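Long-range contact in tail spike protein gp49 (PDB 4RU4), which probably cleaves the O-specific polysaccharide of the Pseudomonas host as a lyase while serving as the trimeric tailspike of phage LKA1: residues Y456-L470 against V486-S500. Sequence-based numbering, arbitrary orientation.
Sequences YSGQAIDVGSLGKVL and VENLAGLPSGITLAS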
ATOM      1  N   TYR B 456      -8.589  -6.064 -17.744  1.00  5.23           N
ATOM      2  CA  TYR B 456      -7.229  -5.571 -17.918  1.00  6.03           C
ATOM      3  C   TYR B 456      -7.362  -4.049 -18.096  1.00  5.59           C
ATOM      4  O   TYR B 456      -7.785  -3.571 -19.153  1.00  7.25           O
ATOM      5  CB  TYR B 456      -6.596  -6.290 -19.114  1.00  8.66           C
ATOM      6  CG  TYR B 456      -5.073  -6.290 -19.106  1.00 14.65           C
ATOM      7  CD1 TYR B 456      -4.354  -5.109 -19.320  1.00 16.71           C
ATOM      8  CD2 TYR B 456      -4.357  -7.468 -18.896  1.00 11.16           C
ATOM      9  CE1 TYR B 456      -2.960  -5.097 -19.308  1.00 13.20           C
ATOM     10  CE2 TYR B 456      -2.975  -7.466 -18.873  1.00 10.33           C
ATOM     11  CZ  TYR B 456      -2.281  -6.281 -19.085  1.00 11.20           C
ATOM     12  OH  TYR B 456      -0.902  -6.283 -19.066  1.00  8.47           O
ATOM     13  N   SER B 457      -7.010  -3.287 -17.064  1.00  6.24           N
ATOM     14  CA  SER B 457      -7.554  -1.936 -16.891  1.00  7.33           C
ATOM     15  C   SER B 457      -6.570  -0.921 -16.290  1.00 10.45           C
ATOM     16  O   SER B 457      -6.146  -1.076 -15.145  1.00 12.93           O
ATOM     17  CB  SER B 457      -8.760  -2.076 -15.936  1.00  9.05           C
ATOM     18  OG  SER B 457      -9.354  -0.843 -15.593  1.00 11.88           O
ATOM     19  N   GLY B 458      -6.215   0.125 -17.034  1.00  8.21           N
ATOM     20  CA  GLY B 458      -5.456   1.242 -16.456  1.00  4.89           C
ATOM     21  C   GLY B 458      -3.933   1.147 -16.466  1.00  4.58           C
ATOM     22  O   GLY B 458      -3.239   2.083 -16.052  1.00  7.32           O
ATOM     23  N   GLN B 459      -3.388   0.023 -16.919  1.00  6.84           N
ATOM     24  CA  GLN B 459      -1.923  -0.185 -16.863  1.00  6.61           C
ATOM     25  C   GLN B 459      -1.158   0.641 -17.909  1.00  5.54           C
ATOM     26  O   GLN B 459      -1.580   0.754 -19.056  1.00  8.28           O
ATOM     27  CB  GLN B 459      -1.619  -1.654 -17.093  1.00  8.68           C
ATOM     28  CG  GLN B 459      -0.170  -2.085 -16.919  1.00  8.89           C
ATOM     29  CD  GLN B 459      -0.036  -3.544 -17.272  1.00  9.93           C
ATOM     30  OE1 GLN B 459      -0.137  -3.923 -18.442  1.00  9.05           O
ATOM     31  NE2 GLN B 459       0.152  -4.379 -16.267  1.00  8.32           N
ATOM     32  N   ALA B 460      -0.020   1.198 -17.507  1.00  5.06           N
ATOM     33  CA  ALA B 460       0.888   1.869 -18.450  1.00  8.23           C
ATOM     34  C   ALA B 460       1.942   0.867 -18.953  1.00  8.89           C
ATOM     35  O   ALA B 460       2.702   0.321 -18.178  1.00  8.86           O
ATOM     36  CB  ALA B 460       1.558   3.033 -17.757  1.00  7.03           C
ATOM     37  N   ILE B 461       1.965   0.623 -20.255  1.00 10.31           N
ATOM     38  CA  ILE B 461       2.811  -0.407 -20.842  1.00 11.43           C
ATOM     39  C   ILE B 461       3.981   0.234 -21.591  1.00 11.30           C
ATOM     40  O   ILE B 461       3.829   1.272 -22.248  1.00  8.95           O
ATOM     41  CB  ILE B 461       1.953  -1.278 -21.779  1.00 11.35           C
ATOM     42  CG1 ILE B 461       0.818  -1.924 -20.963  1.00  7.85           C
ATOM     43  CG2 ILE B 461       2.791  -2.306 -22.530  1.00 15.59           C
ATOM     44  CD1 ILE B 461      -0.439  -2.270 -21.801  1.00  9.96           C
ATOM     45  N   ASP B 462       5.153  -0.372 -21.476  1.00 10.58           N
ATOM     46  CA  ASP B 462       6.334   0.136 -22.158  1.00 13.85           C
ATOM     47  C   ASP B 462       6.985  -1.035 -22.892  1.00 12.50           C
ATOM     48  O   ASP B 462       7.663  -1.839 -22.262  1.00  7.48           O
ATOM     49  CB  ASP B 462       7.284   0.712 -21.102  1.00 13.80           C
ATOM     50  CG  ASP B 462       8.526   1.348 -21.698  1.00 14.45           C
ATOM     51  OD1 ASP B 462       8.839   1.134 -22.875  1.00 14.15           O
ATOM     52  OD2 ASP B 462       9.205   2.090 -20.977  1.00 17.13           O
ATOM     53  N   VAL B 463       6.783  -1.125 -24.213  1.00  7.45           N
ATOM     54  CA  VAL B 463       7.335  -2.222 -25.016  1.00  6.82           C
ATOM     55  C   VAL B 463       8.021  -1.704 -26.277  1.00 10.52           C
ATOM     56  O   VAL B 463       7.853  -0.525 -26.648  1.00 12.08           O
ATOM     57  CB  VAL B 463       6.203  -3.200 -25.486  1.00  8.50           C
ATOM     58  CG1 VAL B 463       5.559  -3.892 -24.308  1.00  8.46           C
ATOM     59  CG2 VAL B 463       5.128  -2.455 -26.324  1.00  5.47           C
ATOM     60  N   GLY B 464       8.809  -2.579 -26.910  1.00 12.00           N
ATOM     61  CA  GLY B 464       9.259  -2.395 -28.277  1.00  9.77           C
ATOM     62  C   GLY B 464       8.188  -3.010 -29.167  1.00 11.12           C
ATOM     63  O   GLY B 464       7.193  -2.361 -29.480  1.00 13.48           O
ATOM     64  N   SER B 465       8.368  -4.270 -29.555  1.00  9.64           N
ATOM     65  CA  SER B 465       7.321  -4.975 -30.297  1.00  8.90           C
ATOM     66  C   SER B 465       6.329  -5.638 -29.337  1.00 10.45           C
ATOM     67  O   SER B 465       6.647  -5.909 -28.166  1.00 11.12           O
ATOM     68  CB  SER B 465       7.932  -6.027 -31.222  1.00 10.37           C
ATOM     69  OG  SER B 465       8.829  -5.408 -32.110  1.00 13.05           O
ATOM     70  N   LEU B 466       5.130  -5.898 -29.851  1.00 10.55           N
ATOM     71  CA  LEU B 466       4.102  -6.621 -29.128  1.00  8.66           C
ATOM     72  C   LEU B 466       3.172  -7.196 -30.181  1.00 13.27           C
ATOM     73  O   LEU B 466       2.976  -6.587 -31.233  1.00 10.29           O
ATOM     74  CB  LEU B 466       3.320  -5.684 -28.195  1.00  5.81           C
ATOM     75  CG  LEU B 466       2.205  -6.288 -27.348  1.00  5.78           C
ATOM     76  CD1 LEU B 466       2.759  -7.382 -26.396  1.00  8.77           C
ATOM     77  CD2 LEU B 466       1.498  -5.157 -26.553  1.00  6.71           C
ATOM     78  N   GLY B 467       2.627  -8.379 -29.901  1.00  9.12           N
ATOM     79  CA  GLY B 467       1.590  -8.954 -30.731  1.00  6.26           C
ATOM     80  C   GLY B 467       0.190  -8.616 -30.240  1.00 10.00           C
ATOM     81  O   GLY B 467      -0.626  -8.053 -30.985  1.00  9.55           O
ATOM     82  N   LYS B 468      -0.098  -8.943 -28.981  1.00  7.17           N
ATOM     83  CA  LYS B 468      -1.490  -8.886 -28.496  1.00  7.91           C
ATOM     84  C   LYS B 468      -1.530  -8.502 -27.036  1.00  7.96           C
ATOM     85  O   LYS B 468      -0.557  -8.746 -26.318  1.00  8.41           O
ATOM     86  CB  LYS B 468      -2.176 -10.260 -28.602  1.00 10.31           C
ATOM     87  CG  LYS B 468      -1.778 -11.083 -29.814  1.00 11.89           C
ATOM     88  CD  LYS B 468      -2.644 -12.331 -29.957  1.00 16.17           C
ATOM     89  CE  LYS B 468      -2.191 -13.177 -31.163  1.00 15.24           C
ATOM     90  NZ  LYS B 468      -2.945 -14.460 -31.276  1.00 13.71           N
ATOM     91  N   VAL B 469      -2.668  -7.952 -26.593  1.00  5.80           N
ATOM     92  CA  VAL B 469      -2.888  -7.742 -25.163  1.00  8.14           C
ATOM     93  C   VAL B 469      -3.319  -9.082 -24.574  1.00 11.35           C
ATOM     94  O   VAL B 469      -2.606  -9.640 -23.748  1.00  9.95           O
ATOM     95  CB  VAL B 469      -3.926  -6.621 -24.867  1.00  7.89           C
ATOM     96  CG1 VAL B 469      -4.114  -6.413 -23.350  1.00  5.46           C
ATOM     97  CG2 VAL B 469      -3.504  -5.307 -25.537  1.00 10.65           C
ATOM     98  N   LEU B 470      -4.459  -9.616 -25.033  1.00  7.55           N
ATOM     99  CA  LEU B 470      -4.965 -10.887 -24.512  1.00  8.83           C
ATOM    100  C   LEU B 470      -4.918 -11.988 -25.555  1.00 10.25           C
ATOM    101  O   LEU B 470      -5.179 -11.750 -26.749  1.00  6.10           O
ATOM    102  CB  LEU B 470      -6.414 -10.750 -24.035  1.00  8.43           C
ATOM    103  CG  LEU B 470      -6.717  -9.607 -23.068  1.00  9.44           C
ATOM    104  CD1 LEU B 470      -8.183  -9.665 -22.679  1.00  7.37           C
ATOM    105  CD2 LEU B 470      -5.794  -9.659 -21.826  1.00  7.62           C
ATOM    106  N   VAL B 486     -10.916  -4.804 -21.772  1.00  5.99           N
ATOM    107  CA  VAL B 486      -9.616  -4.151 -21.973  1.00  7.29           C
ATOM    108  C   VAL B 486      -9.856  -2.642 -22.043  1.00  6.62           C
ATOM    109  O   VAL B 486     -10.620  -2.195 -22.865  1.00  8.96           O
ATOM    110  CB  VAL B 486      -8.943  -4.631 -23.296  1.00  7.36           C
ATOM    111  CG1 VAL B 486      -7.636  -3.880 -23.546  1.00  5.88           C
ATOM    112  CG2 VAL B 486      -8.671  -6.118 -23.231  1.00  7.20           C
ATOM    113  N   GLU B 487      -9.197  -1.850 -21.190  1.00  5.00           N
ATOM    114  CA  GLU B 487      -9.538  -0.444 -21.083  1.00  7.24           C
ATOM    115  C   GLU B 487      -8.410   0.382 -20.482  1.00  7.01           C
ATOM    116  O   GLU B 487      -7.640  -0.105 -19.647  1.00  4.87           O
ATOM    117  CB  GLU B 487     -10.789  -0.250 -20.202  1.00  5.49           C
ATOM    118  CG  GLU B 487     -10.595  -0.776 -18.750  1.00 16.91           C
ATOM    119  CD  GLU B 487     -11.845  -0.660 -17.880  1.00 15.45           C
ATOM    120  OE1 GLU B 487     -12.936  -0.343 -18.427  1.00 12.96           O
ATOM    121  OE2 GLU B 487     -11.736  -0.875 -16.639  1.00 13.00           O
ATOM    122  N   ASN B 488      -8.352   1.639 -20.906  1.00  4.63           N
ATOM    123  CA  ASN B 488      -7.499   2.647 -20.280  1.00 10.29           C
ATOM    124  C   ASN B 488      -6.041   2.212 -20.227  1.00  7.70           C
ATOM    125  O   ASN B 488      -5.379   2.393 -19.223  1.00 11.49           O
ATOM    126  CB  ASN B 488      -8.010   3.012 -18.879  1.00  9.26           C
ATOM    127  CG  ASN B 488      -9.485   3.420 -18.887  1.00 15.38           C
ATOM    128  OD1 ASN B 488      -9.926   4.131 -19.771  1.00 15.74           O
ATOM    129  ND2 ASN B 488     -10.242   2.944 -17.914  1.00 17.98           N
ATOM    130  N   LEU B 489      -5.543   1.642 -21.321  1.00  5.82           N
ATOM    131  CA  LEU B 489      -4.131   1.231 -21.368  1.00  6.65           C
ATOM    132  C   LEU B 489      -3.307   2.313 -22.035  1.00 10.80           C
ATOM    133  O   LEU B 489      -3.752   2.931 -23.007  1.00 13.76           O
ATOM    134  CB  LEU B 489      -3.973  -0.075 -22.130  1.00  5.46           C
ATOM    135  CG  LEU B 489      -4.759  -1.245 -21.556  1.00  7.69           C
ATOM    136  CD1 LEU B 489      -4.491  -2.525 -22.386  1.00  8.87           C
ATOM    137  CD2 LEU B 489      -4.419  -1.424 -20.071  1.00  7.24           C
ATOM    138  N   ALA B 490      -2.116   2.564 -21.500  1.00  7.53           N
ATOM    139  CA  ALA B 490      -1.216   3.545 -22.090  1.00 10.49           C
ATOM    140  C   ALA B 490      -0.008   2.811 -22.685  1.00 12.11           C
ATOM    141  O   ALA B 490       0.442   1.813 -22.124  1.00 12.10           O
ATOM    142  CB  ALA B 490      -0.768   4.572 -21.022  1.00  6.28           C
ATOM    143  N   GLY B 491       0.478   3.267 -23.841  1.00  6.02           N
ATOM    144  CA  GLY B 491       1.699   2.751 -24.414  1.00  9.27           C
ATOM    145  C   GLY B 491       1.599   1.607 -25.417  1.00 13.13           C
ATOM    146  O   GLY B 491       2.611   1.002 -25.744  1.00 10.71           O
ATOM    147  N   LEU B 492       0.390   1.289 -25.886  1.00  8.66           N
ATOM    148  CA  LEU B 492       0.228   0.231 -26.871  1.00  7.42           C
ATOM    149  C   LEU B 492       0.717   0.749 -28.205  1.00 11.76           C
ATOM    150  O   LEU B 492       0.342   1.865 -28.627  1.00 15.58           O
ATOM    151  CB  LEU B 492      -1.247  -0.162 -27.015  1.00  7.47           C
ATOM    152  CG  LEU B 492      -1.890  -0.838 -25.809  1.00 11.13           C
ATOM    153  CD1 LEU B 492      -3.395  -1.050 -26.061  1.00 11.36           C
ATOM    154  CD2 LEU B 492      -1.160  -2.159 -25.497  1.00 10.77           C
ATOM    155  N   PRO B 493       1.557  -0.038 -28.887  1.00 10.71           N
ATOM    156  CA  PRO B 493       2.001   0.417 -30.199  1.00  9.73           C
ATOM    157  C   PRO B 493       0.983   0.053 -31.286  1.00 10.52           C
ATOM    158  O   PRO B 493       0.111  -0.805 -31.084  1.00 10.51           O
ATOM    159  CB  PRO B 493       3.316  -0.338 -30.399  1.00 13.54           C
ATOM    160  CG  PRO B 493       3.126  -1.600 -29.679  1.00 11.89           C
ATOM    161  CD  PRO B 493       2.220  -1.289 -28.480  1.00 10.27           C
ATOM    162  N   SER B 494       1.081   0.712 -32.436  0.52  9.04           N
ATOM    163  CA  SER B 494       0.140   0.431 -33.516  0.52 10.14           C
ATOM    164  C   SER B 494       0.327  -0.989 -34.071  0.52 11.45           C
ATOM    165  O   SER B 494       1.433  -1.545 -34.069  0.52 10.37           O
ATOM    166  CB  SER B 494       0.250   1.484 -34.632  0.52 12.33           C
ATOM    167  OG  SER B 494       1.494   1.393 -35.302  0.52 14.16           O
ATOM    168  N   GLY B 495      -0.768  -1.585 -34.517  1.00 10.14           N
ATOM    169  CA  GLY B 495      -0.708  -2.899 -35.141  1.00 10.65           C
ATOM    170  C   GLY B 495      -1.022  -4.067 -34.227  1.00 10.70           C
ATOM    171  O   GLY B 495      -1.218  -5.186 -34.712  1.00 11.37           O
ATOM    172  N   ILE B 496      -1.091  -3.832 -32.920  1.00  6.67           N
ATOM    173  CA  ILE B 496      -1.392  -4.947 -31.997  1.00  7.61           C
ATOM    174  C   ILE B 496      -2.836  -5.468 -32.122  1.00  9.36           C
ATOM    175  O   ILE B 496      -3.705  -4.808 -32.681  1.00 12.55           O
ATOM    176  CB  ILE B 496      -0.983  -4.623 -30.511  1.00 12.82           C
ATOM    177  CG1 ILE B 496      -1.854  -3.536 -29.846  1.00 12.86           C
ATOM    178  CG2 ILE B 496       0.509  -4.205 -30.469  1.00 13.36           C
ATOM    179  CD1 ILE B 496      -3.273  -3.951 -29.345  1.00  7.69           C
ATOM    180  N   THR B 497      -3.062  -6.670 -31.620  1.00  8.93           N
ATOM    181  CA  THR B 497      -4.395  -7.255 -31.536  1.00 11.00           C
ATOM    182  C   THR B 497      -4.864  -7.135 -30.085  1.00 10.65           C
ATOM    183  O   THR B 497      -4.160  -7.540 -29.173  1.00 11.08           O
ATOM    184  CB  THR B 497      -4.339  -8.732 -31.941  1.00 11.53           C
ATOM    185  OG1 THR B 497      -3.951  -8.816 -33.330  1.00 12.90           O
ATOM    186  CG2 THR B 497      -5.692  -9.416 -31.715  1.00 11.91           C
ATOM    187  N   LEU B 498      -6.053  -6.601 -29.865  1.00  8.92           N
ATOM    188  CA  LEU B 498      -6.522  -6.409 -28.496  1.00  8.03           C
ATOM    189  C   LEU B 498      -6.784  -7.733 -27.793  1.00  9.24           C
ATOM    190  O   LEU B 498      -6.382  -7.933 -26.645  1.00  9.10           O
ATOM    191  CB  LEU B 498      -7.799  -5.546 -28.486  1.00  8.80           C
ATOM    192  CG  LEU B 498      -7.576  -4.097 -28.882  1.00  9.12           C
ATOM    193  CD1 LEU B 498      -8.886  -3.473 -29.306  1.00 13.07           C
ATOM    194  CD2 LEU B 498      -6.954  -3.367 -27.689  1.00  6.04           C
ATOM    195  N   ALA B 499      -7.487  -8.635 -28.458  1.00  8.53           N
ATOM    196  CA  ALA B 499      -7.790  -9.895 -27.829  1.00  8.49           C
ATOM    197  C   ALA B 499      -8.052 -10.985 -28.849  1.00 13.71           C
ATOM    198  O   ALA B 499      -9.010 -10.914 -29.610  1.00 16.72           O
ATOM    199  CB  ALA B 499      -9.002  -9.731 -26.888  1.00  9.66           C
ATOM    200  N   SER B 500      -7.172 -11.976 -28.901  0.55 10.13           N
ATOM    201  CA  SER B 500      -7.504 -13.200 -29.598  0.55 13.50           C
ATOM    202  C   SER B 500      -8.389 -13.975 -28.646  0.55 14.33           C
ATOM    203  O   SER B 500      -8.022 -14.201 -27.493  0.55 11.90           O
ATOM    204  CB  SER B 500      -6.243 -13.999 -29.945  0.55 13.07           C
ATOM    205  OG  SER B 500      -5.546 -13.355 -30.990  0.55 13.46           O
TER
HETATM  206  O   HOH W   1       5.235   1.191 -25.317  1.00 10.32           O
HETATM  207  O   HOH W   2       1.533  -6.393 -33.643  1.00 17.20           O
HETATM  208  O   HOH W   3      -1.426  -7.964 -34.149  1.00 18.16           O
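Val469 and Leu489 meet tip to tip inside the coil, Val469 CG1 lying 4.0 Å from Leu489 CD1. The same valine methyl covers the centre of one face of the Tyr456 ring, whose edge is met in its plane by Leu489 CD2. A chi1 of -179° turns Val469 CG1 to that face and leaves the other methyl, CG2, to rest against both Leu492 CD2 and Ile496 CD1. Ile461 CD1 comes to 3.8 Å from Leu492 CD2, extending the apolar stack, and Leu466 crosses Leu492 and Ile496 at a slant. Val463 CG2 packs at about a right angle against CD and CG of Pro493.

Parallel backbone pairing runs along two stretches. Glu487 N donates to Tyr456 O and Gly458 N to Glu487 O; beyond the loops, Thr497 N reaches Gly467 O (2.9 Å) and Ser500 N reaches Leu470 O. A single bridge at Ala460 and Ala490 includes Ile461 N to Ala490 O, 2.7 Å.

Among polar side chains, Ser457 OG donates to the anti side of Glu487 OE2 at 2.6 Å, while Glu487 OE1 forms a salt bridge with Arg511. The extended Lys468 chain carries NZ chiefly to Gln471 OE1, its hydrogen-bond acceptor. Leu489 O accepts a hydrogen bond from Arg511 of a neighbouring subunit.

Apolar side chains of two successive coils thus pack in the interior of a right-handed parallel beta-helix, the pectin lyase-like fold of this tailspike.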